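Hydroxymethyldihydropterin pyrophosphokinase-dihydropteroate synthase, putative (Plasmodium vivax, PDB 5Z79) probably catalyses two successive steps of folate biosynthesis, pyrophosphorylation of hydroxymethyldihydropterin and condensation of the resulting diphosphate with 4-aminobenzoate to dihydropteroate. Local coordinates at residues Leu35-Lys40 / Pro87-Ser92; Val109-Glu114 / Asp281-Tyr286; Arg134-Arg139 / Pro265-Lys270. All coordinates share one frame; numbering follows the deposited sequence.

Contact 1: residues Leu35-Lys40 / Pro87-Ser92; sequences LYLTEK and PTVENS
Lys40 reaches across from helix 27-42 and lays the end of its chain on the irregular segment 87-92, illustrating how a long amphipathic side chain can join a helix to a loop through the end of its chain, CE and NZ. CG lies anti to the backbone N (chi1 168°) and the chain stays extended as far as CE. The bend comes at chi4 (136°), which sets NZ 3.4 Å from CG2 of Val89. Just behind it, Lys40 CE rests 3.5 Å from the carbonyl O of Glu90, an oxygen that accepts a hydrogen bond from the hydroxyl of Tyr41.

The closely packed part is thus the crossing of Lys40 over Val89, whose CB is directed at the helix. Its other methyl, CG1, meets Leu37 more distantly, CD2 to CG1 being 4.3 Å. Beyond Lys40, at the end of the six-residue helical segment, CB of Ser92 comes up to the Lys40 carbonyl O; the Ser92 hydroxyl is hydrogen-bonded to Tyr94 O.

The looser, solvent side is formed by Asn91. It is exposed, its CB points away from the helix, and it is its CA that lies 4.1 Å from Lys40 CE. The CB of Glu90 also points away from the helix; its carboxylate is hydrogen-bonded to Tyr183 OH and Asn241 N.

Besides this loop, helix 27-42 meets several other elements: Leu35 and Thr38 pack on strand 13-21, Leu37 also touches Ile184 and Met188 of helix 174-188, and Glu39 forms a salt bridge with Arg490 of the synthase half.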
loop_
_atom_site.group_PDB
_atom_site.type_symbol
_atom_site.label_atom_id
_atom_site.label_comp_id
_atom_site.label_asym_id
_atom_site.label_seq_id
_atom_site.Cartn_x
_atom_site.Cartn_y
_atom_site.Cartn_z
ATOM N N LEU A 35 -37.300 14.507 -2.743
ATOM C CA LEU A 35 -36.902 15.026 -4.061
ATOM C C LEU A 35 -37.989 14.773 -5.072
ATOM O O LEU A 35 -38.098 15.509 -6.027
ATOM C CB LEU A 35 -35.648 14.325 -4.611
ATOM C CG LEU A 35 -34.243 14.604 -4.082
ATOM C CD1 LEU A 35 -33.191 13.700 -4.690
ATOM C CD2 LEU A 35 -33.851 16.016 -4.395
ATOM N N TYR A 36 -38.737 13.688 -4.894
ATOM C CA TYR A 36 -39.802 13.297 -5.812
ATOM C C TYR A 36 -40.932 14.235 -5.666
ATOM O O TYR A 36 -41.362 14.793 -6.645
ATOM C CB TYR A 36 -40.315 11.900 -5.497
ATOM C CG TYR A 36 -41.550 11.492 -6.263
ATOM C CD1 TYR A 36 -41.541 11.445 -7.656
ATOM C CD2 TYR A 36 -42.720 11.101 -5.591
ATOM C CE1 TYR A 36 -42.659 11.041 -8.354
ATOM C CE2 TYR A 36 -43.854 10.716 -6.289
ATOM C CZ TYR A 36 -43.822 10.687 -7.670
ATOM O OH TYR A 36 -44.946 10.296 -8.401
ATOM N N LEU A 37 -41.429 14.412 -4.453
ATOM C CA LEU A 37 -42.521 15.351 -4.233
ATOM C C LEU A 37 -42.172 16.756 -4.663
ATOM O O LEU A 37 -42.978 17.442 -5.210
ATOM C CB LEU A 37 -42.893 15.386 -2.777
ATOM C CG LEU A 37 -43.311 14.001 -2.333
ATOM C CD1 LEU A 37 -43.409 14.003 -0.819
ATOM C CD2 LEU A 37 -44.615 13.555 -2.983
ATOM N N THR A 38 -40.951 17.164 -4.387
ATOM C CA THR A 38 -40.427 18.476 -4.710
ATOM C C THR A 38 -40.406 18.678 -6.208
ATOM O O THR A 38 -40.819 19.734 -6.646
ATOM C CB THR A 38 -38.980 18.665 -4.160
ATOM O OG1 THR A 38 -38.954 18.499 -2.744
ATOM C CG2 THR A 38 -38.442 20.027 -4.459
ATOM N N GLU A 39 -39.907 17.712 -6.992
ATOM C CA GLU A 39 -39.898 17.847 -8.471
ATOM C C GLU A 39 -41.354 17.910 -8.986
ATOM O O GLU A 39 -41.730 18.768 -9.780
ATOM C CB GLU A 39 -39.091 16.719 -9.165
ATOM C CG GLU A 39 -38.930 16.862 -10.694
ATOM C CD GLU A 39 -37.783 16.054 -11.378
ATOM O OE1 GLU A 39 -37.942 14.819 -11.588
ATOM O OE2 GLU A 39 -36.737 16.656 -11.786
ATOM N N LYS A 40 -42.173 17.011 -8.467
ATOM C CA LYS A 40 -43.541 16.913 -8.840
ATOM C C LYS A 40 -44.304 18.223 -8.637
ATOM O O LYS A 40 -45.083 18.624 -9.501
ATOM C CB LYS A 40 -44.187 15.771 -8.065
ATOM C CG LYS A 40 -45.702 15.747 -8.163
ATOM C CD LYS A 40 -46.312 14.624 -7.347
ATOM C CE LYS A 40 -47.605 14.150 -7.958
ATOM N NZ LYS A 40 -47.652 12.667 -7.971
ATOM N N PRO A 87 -48.511 6.565 -4.655
ATOM C CA PRO A 87 -49.629 6.544 -5.612
ATOM C C PRO A 87 -50.880 7.282 -5.160
ATOM O O PRO A 87 -51.739 7.529 -5.980
ATOM C CB PRO A 87 -49.940 5.072 -5.727
ATOM C CG PRO A 87 -49.570 4.526 -4.387
ATOM C CD PRO A 87 -48.350 5.267 -3.984
ATOM N N THR A 88 -50.954 7.630 -3.877
ATOM C CA THR A 88 -52.077 8.370 -3.274
ATOM C C THR A 88 -51.901 9.923 -3.265
ATOM O O THR A 88 -52.822 10.689 -2.895
ATOM C CB THR A 88 -52.302 7.889 -1.818
ATOM O OG1 THR A 88 -51.241 8.351 -0.957
ATOM C CG2 THR A 88 -52.375 6.361 -1.776
ATOM N N VAL A 89 -50.727 10.402 -3.664
ATOM C CA VAL A 89 -50.523 11.845 -3.673
ATOM C C VAL A 89 -51.177 12.479 -4.885
ATOM O O VAL A 89 -50.986 12.058 -6.024
ATOM C CB VAL A 89 -49.036 12.249 -3.566
ATOM C CG1 VAL A 89 -48.469 11.782 -2.225
ATOM C CG2 VAL A 89 -48.191 11.682 -4.709
ATOM N N GLU A 90 -51.927 13.517 -4.606
ATOM C CA GLU A 90 -52.640 14.295 -5.553
ATOM C C GLU A 90 -51.684 14.844 -6.630
ATOM O O GLU A 90 -50.575 15.119 -6.320
ATOM C CB GLU A 90 -53.198 15.479 -4.749
ATOM C CG GLU A 90 -53.962 15.147 -3.454
ATOM C CD GLU A 90 -53.612 15.999 -2.226
ATOM O OE1 GLU A 90 -52.476 15.923 -1.712
ATOM O OE2 GLU A 90 -54.485 16.707 -1.705
ATOM N N ASN A 91 -52.115 15.000 -7.885
ATOM C CA ASN A 91 -51.328 15.544 -9.041
ATOM C C ASN A 91 -51.022 17.050 -9.038
ATOM O O ASN A 91 -51.764 17.856 -8.464
ATOM C CB ASN A 91 -52.094 15.319 -10.345
ATOM C CG ASN A 91 -52.050 13.901 -10.812
ATOM O OD1 ASN A 91 -50.996 13.345 -10.998
ATOM N ND2 ASN A 91 -53.195 13.317 -11.027
ATOM N N SER A 92 -49.962 17.416 -9.758
ATOM C CA SER A 92 -49.601 18.809 -9.995
ATOM C C SER A 92 -50.495 19.325 -11.074
ATOM O O SER A 92 -50.783 18.620 -11.998
ATOM C CB SER A 92 -48.153 18.904 -10.491
ATOM O OG SER A 92 -47.747 20.242 -10.718
#

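Contact 2: residues Val109-Glu114 / Asp281-Tyr286; sequences VFLKNE and DIIPEY
Phe110 and Tyr286 stack face to face, their centroids 4.5 Å apart and their planes inclined by 26°. Both side chains have CG anti to the backbone N, at chi1 166° for Phe110 and 180° for Tyr286, and they meet crossing at about a right angle. The overlap is partial: Phe110 CZ sits over one face of the tyrosine, displaced toward its rim and 3.7 Å from Tyr286 CZ. At the tyrosine edge, in the ring plane, lies the carbonyl O of Leu111.

The pair joins helix 105-111 to the type I turn Ile283-Tyr286, which follows helix 273-282 in the α/β pyrophosphokinase domain; Phe110 also packs on Ile14 and Val16 of the antiparallel sheet, and Phe212 meets the Tyr286 ring edge-to-face.

Beside the stack, Leu111 divides its two methyls. CD2 lies 3.7 Å from CG2 of Ile283, the branch that stands beside the backbone N, while CD1 approaches Glu285 OE2 at 3.8 Å, where the glutamate chain is bent at chi2. Asn113 crosses the tyrosine obliquely, its CB 4.0 Å from Tyr286 CE1 and its OD1 3.4 Å from Tyr286 OH.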
loop_
_atom_site.group_PDB
_atom_site.type_symbol
_atom_site.label_atom_id
_atom_site.label_comp_id
_atom_site.label_asym_id
_atom_site.label_seq_id
_atom_site.Cartn_x
_atom_site.Cartn_y
_atom_site.Cartn_z
ATOM N N VAL A 109 -28.551 32.634 -16.284
ATOM C CA VAL A 109 -28.933 33.967 -15.875
ATOM C C VAL A 109 -28.853 34.096 -14.369
ATOM O O VAL A 109 -28.251 35.017 -13.845
ATOM C CB VAL A 109 -30.373 34.267 -16.355
ATOM C CG1 VAL A 109 -30.921 35.538 -15.714
ATOM C CG2 VAL A 109 -30.414 34.372 -17.879
ATOM N N PHE A 110 -29.471 33.151 -13.678
ATOM C CA PHE A 110 -29.452 33.137 -12.220
ATOM C C PHE A 110 -28.042 33.238 -11.699
ATOM O O PHE A 110 -27.809 34.009 -10.772
ATOM C CB PHE A 110 -30.110 31.893 -11.677
ATOM C CG PHE A 110 -29.826 31.667 -10.258
ATOM C CD1 PHE A 110 -30.571 32.307 -9.298
ATOM C CD2 PHE A 110 -28.778 30.830 -9.872
ATOM C CE1 PHE A 110 -30.304 32.097 -7.957
ATOM C CE2 PHE A 110 -28.491 30.616 -8.536
ATOM C CZ PHE A 110 -29.255 31.251 -7.573
ATOM N N LEU A 111 -27.121 32.494 -12.323
ATOM C CA LEU A 111 -25.724 32.405 -11.875
ATOM C C LEU A 111 -24.949 33.740 -11.987
ATOM O O LEU A 111 -23.964 33.954 -11.278
ATOM C CB LEU A 111 -24.973 31.259 -12.593
ATOM C CG LEU A 111 -25.400 29.804 -12.284
ATOM C CD1 LEU A 111 -24.709 28.788 -13.196
ATOM C CD2 LEU A 111 -25.175 29.386 -10.829
ATOM N N LYS A 112 -25.404 34.638 -12.850
ATOM C CA LYS A 112 -24.836 35.987 -12.918
ATOM C C LYS A 112 -25.588 36.973 -12.000
ATOM O O LYS A 112 -25.453 38.189 -12.145
ATOM C CB LYS A 112 -24.842 36.510 -14.376
ATOM C CG LYS A 112 -23.908 35.775 -15.343
ATOM C CD LYS A 112 -24.160 36.148 -16.820
ATOM C CE LYS A 112 -25.235 35.249 -17.468
ATOM N NZ LYS A 112 -25.963 35.815 -18.666
ATOM N N ASN A 113 -26.400 36.461 -11.075
ATOM C CA ASN A 113 -27.191 37.318 -10.159
ATOM C C ASN A 113 -28.067 38.408 -10.874
ATOM O O ASN A 113 -28.555 39.375 -10.256
ATOM C CB ASN A 113 -26.264 37.940 -9.103
ATOM C CG ASN A 113 -27.016 38.552 -7.954
ATOM O OD1 ASN A 113 -27.983 38.016 -7.478
ATOM N ND2 ASN A 113 -26.563 39.678 -7.506
ATOM N N GLU A 114 -28.276 38.220 -12.177
ATOM C CA GLU A 114 -29.174 39.076 -12.947
ATOM C C GLU A 114 -30.616 38.643 -12.708
ATOM O O GLU A 114 -30.900 37.524 -12.219
ATOM C CB GLU A 114 -28.889 39.003 -14.452
ATOM C CG GLU A 114 -27.592 39.662 -14.893
ATOM C CD GLU A 114 -27.129 39.130 -16.253
ATOM O OE1 GLU A 114 -27.978 39.138 -17.188
ATOM O OE2 GLU A 114 -25.937 38.694 -16.390
ATOM N N ASP A 281 -20.734 22.325 -4.521
ATOM C CA ASP A 281 -20.883 21.364 -5.580
ATOM C C ASP A 281 -21.629 21.849 -6.808
ATOM O O ASP A 281 -21.276 21.573 -7.920
ATOM C CB ASP A 281 -21.603 20.141 -5.052
ATOM C CG ASP A 281 -20.697 19.170 -4.434
ATOM O OD1 ASP A 281 -19.540 19.093 -4.807
ATOM O OD2 ASP A 281 -21.139 18.475 -3.552
ATOM N N ILE A 282 -22.620 22.673 -6.555
ATOM C CA ILE A 282 -23.644 23.012 -7.543
ATOM C C ILE A 282 -23.693 24.450 -8.050
ATOM O O ILE A 282 -24.003 24.624 -9.188
ATOM C CB ILE A 282 -25.036 22.588 -7.028
ATOM C CG1 ILE A 282 -25.407 23.286 -5.699
ATOM C CG2 ILE A 282 -25.061 21.077 -6.842
ATOM C CD1 ILE A 282 -26.855 23.724 -5.609
ATOM N N ILE A 283 -23.395 25.450 -7.219
ATOM C CA ILE A 283 -23.349 26.886 -7.628
ATOM C C ILE A 283 -22.130 27.665 -7.076
ATOM O O ILE A 283 -22.251 28.789 -6.603
ATOM C CB ILE A 283 -24.626 27.653 -7.235
ATOM C CG1 ILE A 283 -24.866 27.584 -5.729
ATOM C CG2 ILE A 283 -25.813 27.093 -7.993
ATOM C CD1 ILE A 283 -25.946 28.513 -5.237
ATOM N N PRO A 284 -20.944 27.057 -7.180
ATOM C CA PRO A 284 -19.692 27.616 -6.641
ATOM C C PRO A 284 -19.370 29.050 -7.073
ATOM O O PRO A 284 -18.796 29.817 -6.289
ATOM C CB PRO A 284 -18.613 26.667 -7.184
ATOM C CG PRO A 284 -19.266 25.967 -8.349
ATOM C CD PRO A 284 -20.717 25.865 -8.023
ATOM N N GLU A 285 -19.702 29.398 -8.304
ATOM C CA GLU A 285 -19.293 30.684 -8.835
ATOM C C GLU A 285 -20.336 31.781 -8.558
ATOM O O GLU A 285 -20.100 32.924 -8.850
ATOM C CB GLU A 285 -18.897 30.580 -10.327
ATOM C CG GLU A 285 -20.036 30.459 -11.343
ATOM C CD GLU A 285 -20.693 29.073 -11.375
ATOM O OE1 GLU A 285 -20.955 28.475 -10.285
ATOM O OE2 GLU A 285 -20.963 28.556 -12.496
ATOM N N TYR A 286 -21.453 31.429 -7.939
ATOM C CA TYR A 286 -22.506 32.381 -7.629
ATOM C C TYR A 286 -22.176 33.293 -6.457
ATOM O O TYR A 286 -21.568 32.872 -5.461
ATOM C CB TYR A 286 -23.797 31.642 -7.291
ATOM C CG TYR A 286 -24.984 32.525 -6.937
ATOM C CD1 TYR A 286 -25.435 33.490 -7.821
ATOM C CD2 TYR A 286 -25.672 32.376 -5.741
ATOM C CE1 TYR A 286 -26.531 34.282 -7.529
ATOM C CE2 TYR A 286 -26.767 33.165 -5.447
ATOM C CZ TYR A 286 -27.190 34.114 -6.352
ATOM O OH TYR A 286 -28.262 34.930 -6.102
#

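Contact 3: residues Arg134-Arg139 / Pro265-Lys270; sequences RRIIKR and PHVYTK. With APC (diphosphomethylphosphonic acid adenosyl ester), chain H.
In the nucleotide-binding loop of the pyrophosphokinase domain, a type I turn from His266 to Thr269 sets Val267 and Tyr268 against Ile137 of helix 126-146 while the edge of the histidine ring meets the ATP analogue. The peptide bond before Pro265, at the start of this loop, is cis.

The helix side of the contact is apolar. Val267 directs its CB at the helix, and its CG1, anti to the backbone N (chi1 175°), comes within 3.5 Å of Ile137 CG1; Ile136 adds CG2, 4.3 Å from the same valine methyl. Ile137 CG1 also touches Tyr268, passing 4.0 Å from CE1 as the two side chains slide by each other in opposite directions. The tyrosine also borders the pockets indirectly: its ring makes a cation-pi contact with Arg272, a residue that lines both the nucleotide and the pterine sites.

Within the turn, Thr269 OG1 donates to His266 O at 3.1 Å, approaching from above the carbonyl plane. His266 ND1 accepts a weak bond from Tyr268 N, consistent with the ring orientation in which His266 NE2 donates to O2G of the analogue's terminal phosphate at 3.2 Å, with an N-H...O angle of 143°.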
loop_
_atom_site.group_PDB
_atom_site.type_symbol
_atom_site.label_atom_id
_atom_site.label_comp_id
_atom_site.label_asym_id
_atom_site.label_seq_id
_atom_site.Cartn_x
_atom_site.Cartn_y
_atom_site.Cartn_z
ATOM N N ARG A 134 -28.932 38.975 11.646
ATOM C CA ARG A 134 -28.032 38.878 12.794
ATOM C C ARG A 134 -28.819 38.876 14.121
ATOM O O ARG A 134 -28.431 38.218 15.057
ATOM C CB ARG A 134 -26.936 39.954 12.723
ATOM C CG ARG A 134 -26.251 40.039 11.340
ATOM C CD ARG A 134 -25.138 39.028 11.027
ATOM N NE ARG A 134 -24.174 38.768 12.113
ATOM C CZ ARG A 134 -23.568 39.694 12.872
ATOM N NH1 ARG A 134 -23.829 40.996 12.730
ATOM N NH2 ARG A 134 -22.709 39.316 13.825
ATOM N N ARG A 135 -29.954 39.555 14.196
ATOM C CA ARG A 135 -30.836 39.390 15.354
ATOM C C ARG A 135 -31.342 37.967 15.499
ATOM O O ARG A 135 -31.374 37.449 16.593
ATOM C CB ARG A 135 -32.050 40.275 15.246
ATOM C CG ARG A 135 -31.738 41.729 15.238
ATOM C CD ARG A 135 -32.973 42.480 15.660
ATOM N NE ARG A 135 -32.805 43.915 15.443
ATOM C CZ ARG A 135 -32.207 44.761 16.282
ATOM N NH1 ARG A 135 -31.675 44.349 17.435
ATOM N NH2 ARG A 135 -32.147 46.052 15.957
ATOM N N ILE A 136 -31.769 37.353 14.403
ATOM C CA ILE A 136 -32.323 35.994 14.442
ATOM C C ILE A 136 -31.253 34.987 14.820
ATOM O O ILE A 136 -31.548 34.023 15.520
ATOM C CB ILE A 136 -32.955 35.556 13.076
ATOM C CG1 ILE A 136 -34.226 36.360 12.759
ATOM C CG2 ILE A 136 -33.282 34.057 13.035
ATOM C CD1 ILE A 136 -35.412 36.122 13.685
ATOM N N ILE A 137 -30.029 35.203 14.340
ATOM C CA ILE A 137 -28.930 34.294 14.644
ATOM C C ILE A 137 -28.499 34.451 16.088
ATOM O O ILE A 137 -28.318 33.450 16.767
ATOM C CB ILE A 137 -27.699 34.497 13.744
ATOM C CG1 ILE A 137 -28.026 34.127 12.296
ATOM C CG2 ILE A 137 -26.541 33.640 14.253
ATOM C CD1 ILE A 137 -26.989 34.609 11.312
ATOM N N LYS A 138 -28.329 35.700 16.532
ATOM C CA LYS A 138 -27.936 36.031 17.916
ATOM C C LYS A 138 -28.900 35.389 18.894
ATOM O O LYS A 138 -28.495 34.846 19.928
ATOM C CB LYS A 138 -27.945 37.548 18.137
ATOM C CG LYS A 138 -27.320 38.021 19.442
ATOM C CD LYS A 138 -27.978 39.298 19.960
ATOM C CE LYS A 138 -27.018 40.251 20.674
ATOM N NZ LYS A 138 -26.619 39.820 22.045
ATOM N N ARG A 139 -30.181 35.432 18.533
ATOM C CA ARG A 139 -31.242 34.936 19.394
ATOM C C ARG A 139 -31.282 33.415 19.396
ATOM O O ARG A 139 -31.591 32.810 20.408
ATOM C CB ARG A 139 -32.569 35.517 18.939
ATOM C CG ARG A 139 -33.750 35.295 19.879
ATOM C CD ARG A 139 -35.043 35.133 19.068
ATOM N NE ARG A 139 -34.925 34.171 17.945
ATOM C CZ ARG A 139 -35.872 33.957 17.029
ATOM N NH1 ARG A 139 -37.040 34.609 17.067
ATOM N NH2 ARG A 139 -35.646 33.077 16.064
ATOM N N PRO A 265 -31.919 35.477 1.028
ATOM C CA PRO A 265 -31.529 34.084 1.237
ATOM C C PRO A 265 -31.819 33.591 2.655
ATOM O O PRO A 265 -32.132 34.373 3.550
ATOM C CB PRO A 265 -30.014 34.098 0.979
ATOM C CG PRO A 265 -29.785 35.270 0.100
ATOM C CD PRO A 265 -30.780 36.291 0.560
ATOM N N HIS A 266 -31.711 32.286 2.842
ATOM C CA HIS A 266 -31.922 31.669 4.129
ATOM C C HIS A 266 -30.972 32.346 5.084
ATOM O O HIS A 266 -29.905 32.806 4.681
ATOM C CB HIS A 266 -31.639 30.171 4.031
ATOM C CG HIS A 266 -32.089 29.393 5.218
ATOM N ND1 HIS A 266 -31.265 29.133 6.283
ATOM C CD2 HIS A 266 -33.267 28.803 5.505
ATOM C CE1 HIS A 266 -31.919 28.429 7.183
ATOM N NE2 HIS A 266 -33.140 28.218 6.736
ATOM N N VAL A 267 -31.373 32.419 6.345
ATOM C CA VAL A 267 -30.617 33.141 7.354
ATOM C C VAL A 267 -29.206 32.606 7.517
ATOM O O VAL A 267 -28.254 33.389 7.633
ATOM C CB VAL A 267 -31.312 33.068 8.725
ATOM C CG1 VAL A 267 -30.463 33.731 9.804
ATOM C CG2 VAL A 267 -32.678 33.734 8.669
ATOM N N TYR A 268 -29.094 31.279 7.537
ATOM C CA TYR A 268 -27.821 30.576 7.752
ATOM C C TYR A 268 -27.007 30.216 6.522
ATOM O O TYR A 268 -25.964 29.596 6.658
ATOM C CB TYR A 268 -28.068 29.312 8.552
ATOM C CG TYR A 268 -28.429 29.628 9.957
ATOM C CD1 TYR A 268 -27.448 29.880 10.908
ATOM C CD2 TYR A 268 -29.746 29.701 10.344
ATOM C CE1 TYR A 268 -27.772 30.161 12.211
ATOM C CE2 TYR A 268 -30.082 29.998 11.650
ATOM C CZ TYR A 268 -29.086 30.217 12.570
ATOM O OH TYR A 268 -29.441 30.508 13.843
ATOM N N THR A 269 -27.439 30.628 5.339
ATOM C CA THR A 269 -26.801 30.158 4.132
ATOM C C THR A 269 -25.290 30.325 4.159
ATOM O O THR A 269 -24.563 29.405 3.826
ATOM C CB THR A 269 -27.342 30.832 2.863
ATOM O OG1 THR A 269 -28.765 30.629 2.753
ATOM C CG2 THR A 269 -26.684 30.214 1.655
ATOM N N LYS A 270 -24.801 31.491 4.556
ATOM C CA LYS A 270 -23.358 31.737 4.493
ATOM C C LYS A 270 -22.655 31.416 5.800
ATOM O O LYS A 270 -21.446 31.564 5.891
ATOM C CB LYS A 270 -23.064 33.169 3.992
ATOM C CG LYS A 270 -22.788 34.242 5.036
ATOM C CD LYS A 270 -22.900 35.637 4.407
ATOM C CE LYS A 270 -22.001 36.703 5.013
ATOM N NZ LYS A 270 -22.484 38.033 4.536
HETATM P PG APC H . -33.146 25.291 9.553
HETATM O O1G APC H . -32.718 23.903 9.127
HETATM O O2G APC H . -34.240 25.859 8.679
HETATM O O3G APC H . -31.980 26.238 9.731
HETATM P PB APC H . -35.160 24.453 11.510
HETATM O O1B APC H . -35.013 24.004 12.939
HETATM O O2B APC H . -35.504 23.373 10.527
HETATM O O3B APC H . -33.807 25.139 11.019
HETATM P PA APC H . -37.853 25.378 10.384
HETATM O O1A APC H . -38.480 24.116 10.911
HETATM O O2A APC H . -37.444 25.351 8.934
HETATM C C3A APC H . -36.403 25.787 11.411
HETATM O "O5'" APC H . -38.906 26.563 10.590
HETATM C "C5'" APC H . -38.751 27.681 11.503
HETATM C "C4'" APC H . -39.107 28.961 10.787
HETATM O "O4'" APC H . -38.257 29.092 9.621
HETATM C "C3'" APC H . -40.552 29.079 10.276
HETATM O "O3'" APC H . -41.179 30.216 10.842
HETATM C "C2'" APC H . -40.424 29.190 8.749
HETATM O "O2'" APC H . -41.277 30.149 8.166
HETATM C "C1'" APC H . -38.988 29.657 8.564
HETATM N N9 APC H . -38.390 29.226 7.306
HETATM C C8 APC H . -38.250 27.945 6.824
HETATM N N7 APC H . -37.646 27.886 5.657
HETATM C C5 APC H . -37.362 29.211 5.355
HETATM C C6 APC H . -36.725 29.821 4.256
HETATM N N6 APC H . -36.227 29.157 3.218
HETATM N N1 APC H . -36.601 31.167 4.277
HETATM C C2 APC H . -37.097 31.833 5.330
HETATM N N3 APC H . -37.714 31.375 6.413
HETATM C C4 APC H . -37.816 30.040 6.366
#

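All three contacts belong to the pyrophosphokinase half, and they illustrate how loops pack around one central sheet at different distances from the bound nucleotide analogue and pterine. Contact 3 alone holds a nucleotide-pocket residue, and its Tyr268 side chain is about 7 Å from the bound pterine. Contact 2 is farther from the nucleotide: its Phe110 side chain is about 13 Å from the analogue, and its nearest atoms are about 6 Å from those of contact 3. In sequence, contact 3 is nested inside the loop that contact 2 closes. Contact 1 closes earlier in the chain and stands apart, its centre 27 Å from that of contact 2 and 31 Å from that of contact 3.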